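Local coordinates for glycosyl hydrolase family 2, TIM barrel domain protein (Parabacteroides merdae ATCC 43184, PDB 6DXU) that probably hydrolyses beta-glucuronides as a family 2 glycoside hydrolase of a human gut bacterium, at residues Met352-Asp357 with Phe619-Ser624; Thr494-Ile499 with Pro583-Thr588; Val513-Asp518 with Val569-Trp574; Ile658-Asn663 with Val667-Asn672. One frame throughout, in Å; residues are numbered along the deposited sequence.

Interaction 1. Residues Met352-Asp357 with Phe619-Ser624; sequences MRMMKD and FTPKES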
loop_
_atom_site.group_PDB
_atom_site.type_symbol
_atom_site.label_atom_id
_atom_site.label_comp_id
_atom_site.label_asym_id
_atom_site.label_seq_id
_atom_site.Cartn_x
_atom_site.Cartn_y
_atom_site.Cartn_z
ATOM N N MET D 352 -12.015 34.686 29.746
ATOM C CA MET D 352 -10.731 34.884 30.411
ATOM C C MET D 352 -10.762 36.122 31.299
ATOM O O MET D 352 -10.136 36.137 32.359
ATOM C CB MET D 352 -9.604 34.976 29.381
ATOM C CG MET D 352 -9.426 33.691 28.517
ATOM S SD MET D 352 -9.248 32.187 29.503
ATOM C CE MET D 352 -7.721 32.574 30.372
ATOM N N ARG D 353 -11.488 37.160 30.884
ATOM C CA ARG D 353 -11.678 38.318 31.754
ATOM C C ARG D 353 -12.424 37.937 33.034
ATOM O O ARG D 353 -12.077 38.414 34.124
ATOM C CB ARG D 353 -12.419 39.413 30.986
ATOM C CG ARG D 353 -12.879 40.591 31.860
ATOM C CD ARG D 353 -11.779 41.633 31.915
ATOM N NE ARG D 353 -11.024 41.533 33.156
ATOM C CZ ARG D 353 -9.788 41.989 33.320
ATOM N NH1 ARG D 353 -9.189 41.860 34.497
ATOM N NH2 ARG D 353 -9.146 42.554 32.306
ATOM N N MET D 354 -13.459 37.088 32.922
ATOM C CA MET D 354 -14.167 36.597 34.105
ATOM C C MET D 354 -13.236 35.852 35.054
ATOM O O MET D 354 -13.352 35.984 36.281
ATOM C CB MET D 354 -15.315 35.665 33.703
ATOM C CG MET D 354 -16.608 36.314 33.265
ATOM S SD MET D 354 -17.858 35.010 33.037
ATOM C CE MET D 354 -18.211 34.564 34.724
ATOM N N MET D 355 -12.343 35.022 34.509
ATOM C CA MET D 355 -11.370 34.322 35.347
ATOM C C MET D 355 -10.471 35.295 36.084
ATOM O O MET D 355 -10.255 35.165 37.292
ATOM C CB MET D 355 -10.485 33.397 34.500
ATOM C CG MET D 355 -11.141 32.185 34.000
ATOM S SD MET D 355 -9.842 31.184 33.248
ATOM C CE MET D 355 -10.916 30.014 32.416
ATOM N N LYS D 356 -9.878 36.242 35.351
ATOM C CA LYS D 356 -8.977 37.210 35.973
ATOM C C LYS D 356 -9.689 38.001 37.071
ATOM O O LYS D 356 -9.157 38.168 38.178
ATOM C CB LYS D 356 -8.416 38.142 34.897
ATOM C CG LYS D 356 -7.464 39.198 35.414
ATOM C CD LYS D 356 -6.184 38.581 35.916
ATOM C CE LYS D 356 -5.335 39.668 36.574
ATOM N NZ LYS D 356 -3.959 39.217 36.812
ATOM N N ASP D 357 -10.922 38.435 36.803
ATOM C CA ASP D 357 -11.714 39.148 37.802
ATOM C C ASP D 357 -12.042 38.275 39.005
ATOM O O ASP D 357 -12.444 38.801 40.049
ATOM C CB ASP D 357 -13.011 39.664 37.177
ATOM C CG ASP D 357 -12.781 40.821 36.229
ATOM O OD1 ASP D 357 -11.655 41.366 36.210
ATOM O OD2 ASP D 357 -13.724 41.173 35.492
ATOM N N PHE D 619 -21.887 31.322 30.725
ATOM C CA PHE D 619 -21.158 32.397 31.429
ATOM C C PHE D 619 -21.886 32.905 32.678
ATOM O O PHE D 619 -21.361 33.819 33.334
ATOM C CB PHE D 619 -20.826 33.618 30.544
ATOM C CG PHE D 619 -19.791 33.346 29.490
ATOM C CD1 PHE D 619 -18.711 32.518 29.764
ATOM C CD2 PHE D 619 -19.887 33.933 28.234
ATOM C CE1 PHE D 619 -17.737 32.263 28.796
ATOM C CE2 PHE D 619 -18.916 33.693 27.257
ATOM C CZ PHE D 619 -17.838 32.862 27.540
ATOM N N THR D 620 -23.051 32.380 33.026
ATOM C CA THR D 620 -23.716 32.870 34.235
ATOM C C THR D 620 -22.924 32.426 35.455
ATOM O O THR D 620 -22.752 31.219 35.660
ATOM C CB THR D 620 -25.147 32.358 34.341
ATOM O OG1 THR D 620 -25.845 32.640 33.123
ATOM C CG2 THR D 620 -25.865 33.056 35.521
ATOM N N PRO D 621 -22.437 33.341 36.286
ATOM C CA PRO D 621 -21.691 32.919 37.476
ATOM C C PRO D 621 -22.588 32.153 38.435
ATOM O O PRO D 621 -23.756 32.498 38.630
ATOM C CB PRO D 621 -21.224 34.245 38.092
ATOM C CG PRO D 621 -21.480 35.295 37.056
ATOM C CD PRO D 621 -22.574 34.805 36.198
ATOM N N LYS D 622 -22.029 31.105 39.033
ATOM C CA LYS D 622 -22.669 30.419 40.146
ATOM C C LYS D 622 -22.295 31.109 41.455
ATOM O O LYS D 622 -21.430 31.983 41.496
ATOM C CB LYS D 622 -22.260 28.945 40.187
ATOM C CG LYS D 622 -22.652 28.127 38.953
ATOM C CD LYS D 622 -22.448 26.647 39.220
ATOM C CE LYS D 622 -22.354 25.832 37.942
ATOM N NZ LYS D 622 -21.984 24.415 38.256
ATOM N N GLU D 623 -22.931 30.688 42.547
ATOM C CA GLU D 623 -22.602 31.304 43.834
ATOM C C GLU D 623 -21.137 31.068 44.196
ATOM O O GLU D 623 -20.508 31.917 44.844
ATOM C CB GLU D 623 -23.512 30.760 44.938
ATOM C CG GLU D 623 -25.012 30.886 44.647
ATOM C CD GLU D 623 -25.636 32.198 45.120
ATOM O OE1 GLU D 623 -24.971 33.005 45.811
ATOM O OE2 GLU D 623 -26.813 32.419 44.788
ATOM N N SER D 624 -20.567 29.948 43.731
ATOM C CA SER D 624 -19.193 29.577 44.055
ATOM C C SER D 624 -18.164 30.514 43.435
ATOM O O SER D 624 -17.044 30.618 43.950
ATOM C CB SER D 624 -18.930 28.139 43.594
ATOM O OG SER D 624 -19.547 27.884 42.333
#

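Interaction 2. Residues Thr494-Ile499 with Pro583-Thr588; sequences TDYKSI and PWLTGT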
loop_
_atom_site.group_PDB
_atom_site.type_symbol
_atom_site.label_atom_id
_atom_site.label_comp_id
_atom_site.label_asym_id
_atom_site.label_seq_id
_atom_site.Cartn_x
_atom_site.Cartn_y
_atom_site.Cartn_z
ATOM N N THR D 494 -12.673 18.205 54.924
ATOM C CA THR D 494 -11.772 18.633 55.994
ATOM C C THR D 494 -10.464 17.844 56.019
ATOM O O THR D 494 -9.546 18.237 56.744
ATOM C CB THR D 494 -12.471 18.521 57.357
ATOM O OG1 THR D 494 -13.043 17.216 57.485
ATOM C CG2 THR D 494 -13.566 19.560 57.484
ATOM N N ASP D 495 -10.352 16.763 55.245
ATOM C CA ASP D 495 -9.092 16.040 55.088
ATOM C C ASP D 495 -8.169 16.631 54.021
ATOM O O ASP D 495 -7.071 16.099 53.825
ATOM C CB ASP D 495 -9.359 14.571 54.765
ATOM C CG ASP D 495 -9.749 13.765 55.993
ATOM O OD1 ASP D 495 -9.602 14.285 57.116
ATOM O OD2 ASP D 495 -10.178 12.605 55.834
ATOM N N TYR D 496 -8.569 17.715 53.352
ATOM C CA TYR D 496 -7.801 18.233 52.219
ATOM C C TYR D 496 -6.347 18.522 52.601
ATOM O O TYR D 496 -5.412 18.080 51.920
ATOM C CB TYR D 496 -8.476 19.495 51.673
ATOM C CG TYR D 496 -7.544 20.385 50.871
ATOM C CD1 TYR D 496 -7.133 21.626 51.366
ATOM C CD2 TYR D 496 -7.055 19.974 49.638
ATOM C CE1 TYR D 496 -6.274 22.443 50.637
ATOM C CE2 TYR D 496 -6.194 20.770 48.912
ATOM C CZ TYR D 496 -5.808 21.999 49.414
ATOM O OH TYR D 496 -4.950 22.792 48.682
ATOM N N LYS D 497 -6.134 19.263 53.690
ATOM C CA LYS D 497 -4.777 19.676 54.045
ATOM C C LYS D 497 -3.900 18.476 54.386
ATOM O O LYS D 497 -2.753 18.378 53.922
ATOM C CB LYS D 497 -4.817 20.658 55.215
ATOM C CG LYS D 497 -3.443 21.159 55.647
ATOM C CD LYS D 497 -3.592 22.270 56.660
ATOM C CE LYS D 497 -2.263 22.678 57.254
ATOM N NZ LYS D 497 -2.461 23.877 58.133
ATOM N N SER D 498 -4.416 17.545 55.192
ATOM C CA SER D 498 -3.596 16.399 55.582
ATOM C C SER D 498 -3.270 15.512 54.382
ATOM O O SER D 498 -2.149 14.995 54.269
ATOM C CB SER D 498 -4.285 15.596 56.685
ATOM O OG SER D 498 -5.460 14.970 56.215
ATOM N N ILE D 499 -4.240 15.295 53.486
ATOM C CA ILE D 499 -3.947 14.512 52.288
ATOM C C ILE D 499 -2.875 15.204 51.457
ATOM O O ILE D 499 -1.955 14.558 50.941
ATOM C CB ILE D 499 -5.226 14.255 51.468
ATOM C CG1 ILE D 499 -6.204 13.388 52.263
ATOM C CG2 ILE D 499 -4.875 13.551 50.144
ATOM C CD1 ILE D 499 -7.588 13.290 51.631
ATOM N N PRO D 583 2.323 27.040 53.718
ATOM C CA PRO D 583 3.335 27.883 53.063
ATOM C C PRO D 583 4.227 27.121 52.096
ATOM O O PRO D 583 4.852 27.754 51.237
ATOM C CB PRO D 583 4.125 28.467 54.249
ATOM C CG PRO D 583 3.976 27.445 55.331
ATOM C CD PRO D 583 2.596 26.845 55.156
ATOM N N TRP D 584 4.293 25.794 52.205
ATOM C CA TRP D 584 5.097 24.936 51.343
ATOM C C TRP D 584 4.417 24.619 50.014
ATOM O O TRP D 584 5.038 23.981 49.156
ATOM C CB TRP D 584 5.389 23.616 52.068
ATOM C CG TRP D 584 4.131 23.052 52.650
ATOM C CD1 TRP D 584 3.653 23.241 53.917
ATOM C CD2 TRP D 584 3.147 22.262 51.965
ATOM N NE1 TRP D 584 2.450 22.596 54.072
ATOM C CE2 TRP D 584 2.116 21.985 52.890
ATOM C CE3 TRP D 584 3.052 21.741 50.669
ATOM C CZ2 TRP D 584 0.995 21.223 52.559
ATOM C CZ3 TRP D 584 1.925 20.969 50.339
ATOM C CH2 TRP D 584 0.918 20.726 51.283
ATOM N N LEU D 585 3.166 25.043 49.834
ATOM C CA LEU D 585 2.345 24.604 48.716
ATOM C C LEU D 585 2.650 25.421 47.467
ATOM O O LEU D 585 2.596 26.654 47.492
ATOM C CB LEU D 585 0.865 24.734 49.078
ATOM C CG LEU D 585 -0.151 24.427 47.986
ATOM C CD1 LEU D 585 -0.076 22.951 47.563
ATOM C CD2 LEU D 585 -1.546 24.799 48.479
ATOM N N THR D 586 2.980 24.730 46.371
ATOM C CA THR D 586 3.087 25.419 45.090
ATOM C C THR D 586 1.764 26.087 44.747
ATOM O O THR D 586 1.715 27.291 44.468
ATOM C CB THR D 586 3.485 24.444 43.987
ATOM O OG1 THR D 586 2.586 23.325 44.013
ATOM C CG2 THR D 586 4.960 23.974 44.160
ATOM N N GLY D 587 0.684 25.321 44.790
ATOM C CA GLY D 587 -0.634 25.844 44.492
ATOM C C GLY D 587 -1.552 24.718 44.051
ATOM O O GLY D 587 -1.209 23.537 44.132
ATOM N N THR D 588 -2.752 25.108 43.623
ATOM C CA THR D 588 -3.718 24.137 43.128
ATOM C C THR D 588 -4.488 24.739 41.963
ATOM O O THR D 588 -4.410 25.940 41.690
ATOM C CB THR D 588 -4.740 23.699 44.185
ATOM O OG1 THR D 588 -5.723 24.731 44.320
ATOM C CG2 THR D 588 -4.085 23.422 45.544
#

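Interaction 3. Residues Val513-Asp518 with Val569-Trp574; sequences VEWGGD and VRLIDW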
loop_
_atom_site.group_PDB
_atom_site.type_symbol
_atom_site.label_atom_id
_atom_site.label_comp_id
_atom_site.label_asym_id
_atom_site.label_seq_id
_atom_site.Cartn_x
_atom_site.Cartn_y
_atom_site.Cartn_z
ATOM N N VAL D 513 -3.515 19.578 40.748
ATOM C CA VAL D 513 -4.497 20.007 39.754
ATOM C C VAL D 513 -5.707 19.075 39.785
ATOM O O VAL D 513 -5.564 17.848 39.758
ATOM C CB VAL D 513 -3.907 20.120 38.337
ATOM C CG1 VAL D 513 -2.956 21.329 38.265
ATOM C CG2 VAL D 513 -3.230 18.835 37.905
ATOM N N GLU D 514 -6.897 19.691 39.835
ATOM C CA GLU D 514 -8.241 19.109 39.863
ATOM C C GLU D 514 -8.701 18.868 41.287
ATOM O O GLU D 514 -8.146 18.037 42.012
ATOM C CB GLU D 514 -8.371 17.811 39.041
ATOM C CG GLU D 514 -8.003 17.995 37.566
ATOM C CD GLU D 514 -8.431 16.826 36.694
ATOM O OE1 GLU D 514 -9.376 16.103 37.087
ATOM O OE2 GLU D 514 -7.827 16.645 35.615
ATOM N N TRP D 515 -9.726 19.615 41.679
ATOM C CA TRP D 515 -10.486 19.389 42.897
ATOM C C TRP D 515 -11.787 20.151 42.728
ATOM O O TRP D 515 -11.929 20.963 41.808
ATOM C CB TRP D 515 -9.722 19.830 44.157
ATOM C CG TRP D 515 -9.299 21.300 44.208
ATOM C CD1 TRP D 515 -8.153 21.844 43.681
ATOM C CD2 TRP D 515 -10.012 22.395 44.824
ATOM N NE1 TRP D 515 -8.110 23.202 43.935
ATOM C CE2 TRP D 515 -9.234 23.561 44.639
ATOM C CE3 TRP D 515 -11.222 22.493 45.528
ATOM C CZ2 TRP D 515 -9.638 24.819 45.111
ATOM C CZ3 TRP D 515 -11.624 23.742 45.999
ATOM C CH2 TRP D 515 -10.830 24.889 45.789
ATOM N N GLY D 516 -12.735 19.882 43.623
ATOM C CA GLY D 516 -14.011 20.582 43.590
ATOM C C GLY D 516 -15.213 19.687 43.811
ATOM O O GLY D 516 -15.105 18.655 44.485
ATOM N N GLY D 517 -16.357 20.068 43.240
ATOM C CA GLY D 517 -17.570 19.269 43.333
ATOM C C GLY D 517 -18.631 19.817 42.401
ATOM O O GLY D 517 -18.585 20.981 41.999
ATOM N N ASP D 518 -19.577 18.956 42.038
ATOM C CA ASP D 518 -20.649 19.364 41.128
ATOM C C ASP D 518 -21.703 20.178 41.859
ATOM O O ASP D 518 -22.080 19.854 42.991
ATOM C CB ASP D 518 -21.352 18.166 40.511
ATOM C CG ASP D 518 -20.511 17.461 39.483
ATOM O OD1 ASP D 518 -19.674 16.641 39.902
ATOM O OD2 ASP D 518 -20.698 17.720 38.271
ATOM N N VAL D 569 -20.128 25.408 47.838
ATOM C CA VAL D 569 -19.658 26.670 48.392
ATOM C C VAL D 569 -18.899 26.420 49.688
ATOM O O VAL D 569 -17.847 27.019 49.935
ATOM C CB VAL D 569 -20.845 27.634 48.586
ATOM C CG1 VAL D 569 -20.516 28.703 49.620
ATOM C CG2 VAL D 569 -21.195 28.286 47.250
ATOM N N ARG D 570 -19.408 25.512 50.519
ATOM C CA ARG D 570 -18.721 25.207 51.769
ATOM C C ARG D 570 -17.439 24.427 51.519
ATOM O O ARG D 570 -16.452 24.599 52.244
ATOM C CB ARG D 570 -19.652 24.440 52.706
ATOM C CG ARG D 570 -20.799 25.319 53.217
ATOM C CD ARG D 570 -21.777 24.560 54.095
ATOM N NE ARG D 570 -22.786 25.479 54.630
ATOM C CZ ARG D 570 -22.809 25.932 55.883
ATOM N NH1 ARG D 570 -21.888 25.548 56.760
ATOM N NH2 ARG D 570 -23.768 26.767 56.259
ATOM N N LEU D 571 -17.448 23.546 50.516
ATOM C CA LEU D 571 -16.243 22.795 50.176
ATOM C C LEU D 571 -15.134 23.713 49.670
ATOM O O LEU D 571 -13.966 23.554 50.042
ATOM C CB LEU D 571 -16.574 21.724 49.128
ATOM C CG LEU D 571 -15.435 20.818 48.616
ATOM C CD1 LEU D 571 -15.981 19.445 48.257
ATOM C CD2 LEU D 571 -14.694 21.419 47.400
ATOM N N ILE D 572 -15.472 24.656 48.790
ATOM C CA ILE D 572 -14.459 25.563 48.261
ATOM C C ILE D 572 -13.923 26.471 49.361
ATOM O O ILE D 572 -12.706 26.687 49.478
ATOM C CB ILE D 572 -15.038 26.377 47.090
ATOM C CG1 ILE D 572 -15.309 25.432 45.907
ATOM C CG2 ILE D 572 -14.102 27.533 46.703
ATOM C CD1 ILE D 572 -16.213 26.052 44.833
ATOM N N ASP D 573 -14.836 27.039 50.159
ATOM C CA ASP D 573 -14.478 27.870 51.306
ATOM C C ASP D 573 -13.405 27.183 52.143
ATOM O O ASP D 573 -12.365 27.772 52.463
ATOM C CB ASP D 573 -15.763 28.131 52.115
ATOM C CG ASP D 573 -15.604 29.142 53.247
ATOM O OD1 ASP D 573 -14.478 29.526 53.632
ATOM O OD2 ASP D 573 -16.664 29.558 53.764
ATOM N N TRP D 574 -13.635 25.914 52.468
ATOM C CA TRP D 574 -12.692 25.169 53.295
ATOM C C TRP D 574 -11.317 25.081 52.637
ATOM O O TRP D 574 -10.297 25.412 53.259
ATOM C CB TRP D 574 -13.239 23.768 53.575
ATOM C CG TRP D 574 -12.313 22.989 54.441
ATOM C CD1 TRP D 574 -11.310 22.148 54.038
ATOM C CD2 TRP D 574 -12.245 23.036 55.871
ATOM N NE1 TRP D 574 -10.644 21.647 55.129
ATOM C CE2 TRP D 574 -11.195 22.181 56.268
ATOM C CE3 TRP D 574 -12.978 23.709 56.855
ATOM C CZ2 TRP D 574 -10.866 21.972 57.604
ATOM C CZ3 TRP D 574 -12.647 23.507 58.185
ATOM C CH2 TRP D 574 -11.598 22.641 58.547
#

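Interaction 4. Residues Ile658-Asn663 with Val667-Asn672; sequences ILVYSN and VELFVN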
loop_
_atom_site.group_PDB
_atom_site.type_symbol
_atom_site.label_atom_id
_atom_site.label_comp_id
_atom_site.label_asym_id
_atom_site.label_seq_id
_atom_site.Cartn_x
_atom_site.Cartn_y
_atom_site.Cartn_z
ATOM N N ILE D 658 -27.111 32.971 57.310
ATOM C CA ILE D 658 -26.849 33.785 56.131
ATOM C C ILE D 658 -25.340 33.938 56.014
ATOM O O ILE D 658 -24.681 34.352 56.977
ATOM C CB ILE D 658 -27.528 35.166 56.227
ATOM C CG1 ILE D 658 -29.056 35.011 56.284
ATOM C CG2 ILE D 658 -27.108 36.053 55.060
ATOM C CD1 ILE D 658 -29.787 36.326 56.549
ATOM N N LEU D 659 -24.794 33.573 54.852
ATOM C CA LEU D 659 -23.371 33.681 54.563
ATOM C C LEU D 659 -23.136 34.836 53.603
ATOM O O LEU D 659 -23.891 35.018 52.645
ATOM C CB LEU D 659 -22.832 32.377 53.938
ATOM C CG LEU D 659 -23.063 31.078 54.704
ATOM C CD1 LEU D 659 -22.458 29.891 53.959
ATOM C CD2 LEU D 659 -22.504 31.194 56.118
ATOM N N VAL D 660 -22.082 35.604 53.843
ATOM C CA VAL D 660 -21.670 36.673 52.941
ATOM C C VAL D 660 -20.231 36.406 52.521
ATOM O O VAL D 660 -19.359 36.201 53.375
ATOM C CB VAL D 660 -21.817 38.057 53.597
ATOM C CG1 VAL D 660 -21.238 39.148 52.706
ATOM C CG2 VAL D 660 -23.295 38.324 53.887
ATOM N N TYR D 661 -19.989 36.380 51.209
ATOM C CA TYR D 661 -18.641 36.195 50.670
ATOM C C TYR D 661 -18.137 37.552 50.202
ATOM O O TYR D 661 -18.704 38.164 49.291
ATOM C CB TYR D 661 -18.628 35.118 49.574
ATOM C CG TYR D 661 -18.719 33.764 50.230
ATOM C CD1 TYR D 661 -17.596 33.180 50.804
ATOM C CD2 TYR D 661 -19.942 33.119 50.386
ATOM C CE1 TYR D 661 -17.669 31.965 51.464
ATOM C CE2 TYR D 661 -20.028 31.895 51.039
ATOM C CZ TYR D 661 -18.880 31.329 51.581
ATOM O OH TYR D 661 -18.944 30.128 52.246
ATOM N N SER D 662 -17.099 38.048 50.871
ATOM C CA SER D 662 -16.642 39.410 50.665
ATOM C C SER D 662 -15.175 39.471 51.033
ATOM O O SER D 662 -14.710 38.711 51.892
ATOM C CB SER D 662 -17.462 40.399 51.517
ATOM O OG SER D 662 -17.003 41.732 51.366
ATOM N N ASN D 663 -14.436 40.352 50.357
ATOM C CA ASN D 663 -13.066 40.637 50.755
ATOM C C ASN D 663 -12.980 41.890 51.609
ATOM O O ASN D 663 -11.873 42.338 51.930
ATOM C CB ASN D 663 -12.147 40.767 49.528
ATOM C CG ASN D 663 -12.660 41.765 48.515
ATOM O OD1 ASN D 663 -13.657 42.458 48.748
ATOM N ND2 ASN D 663 -11.971 41.861 47.387
ATOM N N VAL D 667 -18.269 43.896 57.650
ATOM C CA VAL D 667 -19.545 43.873 56.951
ATOM C C VAL D 667 -20.663 43.980 57.976
ATOM O O VAL D 667 -20.626 43.316 59.018
ATOM C CB VAL D 667 -19.717 42.588 56.107
ATOM C CG1 VAL D 667 -21.135 42.511 55.535
ATOM C CG2 VAL D 667 -18.673 42.537 54.989
ATOM N N GLU D 668 -21.653 44.815 57.682
ATOM C CA GLU D 668 -22.899 44.854 58.439
ATOM C C GLU D 668 -24.017 44.249 57.599
ATOM O O GLU D 668 -24.174 44.597 56.424
ATOM C CB GLU D 668 -23.255 46.284 58.853
ATOM C CG GLU D 668 -24.497 46.368 59.736
ATOM C CD GLU D 668 -24.644 47.722 60.407
ATOM O OE1 GLU D 668 -25.481 47.842 61.331
ATOM O OE2 GLU D 668 -23.946 48.667 59.980
ATOM N N LEU D 669 -24.791 43.354 58.202
ATOM C CA LEU D 669 -25.943 42.745 57.554
ATOM C C LEU D 669 -27.240 43.377 58.050
ATOM O O LEU D 669 -27.409 43.610 59.248
ATOM C CB LEU D 669 -25.983 41.241 57.823
ATOM C CG LEU D 669 -26.951 40.405 56.979
ATOM C CD1 LEU D 669 -26.438 40.282 55.550
ATOM C CD2 LEU D 669 -27.121 39.022 57.594
ATOM N N PHE D 670 -28.173 43.605 57.126
ATOM C CA PHE D 670 -29.503 44.118 57.436
ATOM C C PHE D 670 -30.544 43.155 56.891
ATOM O O PHE D 670 -30.449 42.728 55.734
ATOM C CB PHE D 670 -29.728 45.494 56.818
ATOM C CG PHE D 670 -28.756 46.539 57.273
ATOM C CD1 PHE D 670 -29.103 47.430 58.284
ATOM C CD2 PHE D 670 -27.507 46.658 56.677
ATOM C CE1 PHE D 670 -28.210 48.406 58.713
ATOM C CE2 PHE D 670 -26.612 47.636 57.097
ATOM C CZ PHE D 670 -26.968 48.512 58.116
ATOM N N VAL D 671 -31.536 42.812 57.709
ATOM C CA VAL D 671 -32.657 41.988 57.265
ATOM C C VAL D 671 -33.923 42.813 57.433
ATOM O O VAL D 671 -34.281 43.183 58.559
ATOM C CB VAL D 671 -32.747 40.664 58.035
ATOM C CG1 VAL D 671 -34.020 39.907 57.646
ATOM C CG2 VAL D 671 -31.510 39.811 57.754
ATOM N N ASN D 672 -34.581 43.126 56.311
ATOM C CA ASN D 672 -35.754 44.008 56.304
ATOM C C ASN D 672 -35.444 45.350 56.970
ATOM O O ASN D 672 -36.264 45.919 57.699
ATOM C CB ASN D 672 -36.938 43.307 56.957
ATOM C CG ASN D 672 -37.301 42.033 56.224
ATOM O OD1 ASN D 672 -37.333 42.022 54.995
ATOM N ND2 ASN D 672 -37.520 40.946 56.958
#

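Interaction 1. Residues Met352-Asp357 with Phe619-Ser624
Met354 swings its CG anti to the carbonyl carbon, beside the backbone N (chi1 -81°), runs straight on, and then bends at the sulfur (chi3 73°), which brings SD against Phe619 and carries CE on to Pro621. The methyl CE rests 3.5 Å from the backbone O of Phe619, while SD lies 4.1 Å from CB of Phe619. Beyond CB, the sulfur approaches the Phe619 ring obliquely, 5.0 Å from SD to the ring centroid, in a Met-aromatic contact. CE also touches Pro621, meeting its CG at 4.1 Å, with the two side chains at about a right angle. One unbranched side chain thus touches both the start of the 619-624 segment and its proline. An alanine here would keep none of this reach and is likely to open a gap between the helix and Pro621, leaving the Phe619 ring without its sulfur neighbour. On the same helix, Arg353 grips Asp357, one turn further on, side-on, NE at 3.1 Å and NH1 at 3.0 Å from the same OD1, both from one face of the carboxylate. Polar ties add to the packing: Tyr625 OH bonds Met354 O, and Gln629 NE2 bonds Asp357 O. Helix 345-357, after barrel strand 323-331, packs on the loop leading into helix 623-632, which follows strand 587-589, consistent with the closing seam between the first and last beta-alpha units of a TIM barrel.

Interaction 2. Residues Thr494-Ile499 with Pro583-Thr588
Tyr496 reaches Leu585 and Thr588 with its phenolic end alone. CG stands anti to the backbone N (chi1 159°), and the ring extends from the first turn of helix 496-504 so that OH lies 3.3 Å from CG2 of Thr588, a close approach made at the ring edge and near its plane. Thr588 comes from the opposite direction: its OG1 sits between the backbone N and the carbonyl carbon (chi1 78°), which leaves CG2 anti to the carbonyl carbon and facing the tyrosine. Leu585 also meets Tyr496 head-on, its CG anti to N and the branch turned at chi2 (64°), bringing CD2 to 4.0 Å from Tyr496 OH. The same leucine lays its CB over one face of the neighbouring Trp584 indole, 4.0 Å above the plane and offset toward the rim. Gly587, which opens strand 587-589 just before Thr588, has backbone angles that by themselves call for glycine. Two methyls thus crowd the end of a buried hydroxyl whose polar need is met elsewhere: Gln579 NE2 bonds both Tyr496 OH and Thr588 OG1, and the latter also pairs with Trp515 NE1. Gln579 closes helix 565-579, whose His575 ring also meets that of Tyr496, while Trp584 packs on Ser500 and Met504. The tyrosine thus spans from helix 496-504, past the end of helix 565-579, to the last barrel strand, 587-589.

Interaction 3. Residues Val513-Asp518 with Val569-Trp574
Trp515 and Gly516 pack against Leu571 and Ile572 on one side of helix 565-579. The six-membered part of the indole does the touching: CE3 of Trp515 meets Leu571 CD2 at 4.1 Å, the methyl lying at the ring edge and near its plane, as the two side chains slide past each other in opposite directions. Beside it, CZ3 of Trp515 lies 4.1 Å from Ile572 CG1, with the isoleucine coming obliquely to the ring and crossing the tryptophan side chain at about a right angle. Leu571 lays both methyls along the bare backbone of Gly516, its CD2 4.0 Å from Gly516 CA and its CD1 4.0 Å from Gly516 O. The chi2 of this leucine, 149°, is some 30° off the staggered value. The loop bearing Trp515 leaves strand 512-513 at its C-terminal end, and helix 565-579 is the long helix that follows before strand 587-589, consistent with a beta-alpha unit of the TIM barrel. The indole is placed by its first torsion (chi1 58°), which sets CG between the backbone N and the carbonyl carbon, and its NE1 is held by Thr588 of the following strand. Farther out, backbone bonds from Glu514 to Ala589 and from Trp515 to Trp591 fix the start of the loop. On the helix side, Ile572 is backed by Ser624, Val627 and Phe628 of helix 623-632.

Interaction 4. Residues Ile658-Asn663 with Val667-Asn672
Two facing strands of a beta-sandwich meet here through side chains, one from each sheet: strand 655-662 carries Ile658, Val660 and Ser662, and strand 666-671 carries Val667, Leu669 and Val671. The short segments approach to 9.8 Å between axes and run roughly antiparallel, at 141°. Leu669 is at the middle of the contact. With CG anti to its own N (chi1 -167°) and the fork turned at chi2 (72°), it sends CD2 against Ile658, 3.9 Å from CG2, and CD1 to 4.1 Å from Val660 CG2. The isoleucine stretches further along the opposing strand, its CD1 touching Val671 CG2 at 4.1 Å. Toward the other end, Val660 CG1 and Val667 CG1 approach more loosely, at 4.4 Å. Ser662 OG lies 4.1 Å from Val667 CG2, but its hydroxyl is engaged by Met637 O and by Cys664 N, so a buried polar atom is satisfied. Around this layer, Trp693 packs on Val660, Val667 and Leu669, Ile638 on Val660, Ser662 and Val667, and Ile704 and Ala706 on Leu669. Branched aliphatic side chains interleaved between two sheets in this way are the usual core of a beta-sandwich, here that of the DUF4982 region.

Interactions 1, 2 and 3 belong to the TIM barrel, with interaction 3 nested in the chain loop closed by interaction 2, and both nested in that closed by interaction 1. Interaction 3 is the hub. Its Trp515 NE1 lies 2.9 Å from Thr588 OG1 of interaction 2, and its Ile572 CD1 is 3.6 Å from Ser624 CB of interaction 1. Toward interaction 4, Asp573 OD2 sits 2.8 Å from Tyr661 OH, a probable hydrogen bond tying the barrel helix to the beta-sandwich. Interactions 2 and 4 stay about 13 Å apart at their nearest atoms. A bound bicine lies about 14 Å from the Leu571 side chain, and Asp518 touches Trp563 of its pocket.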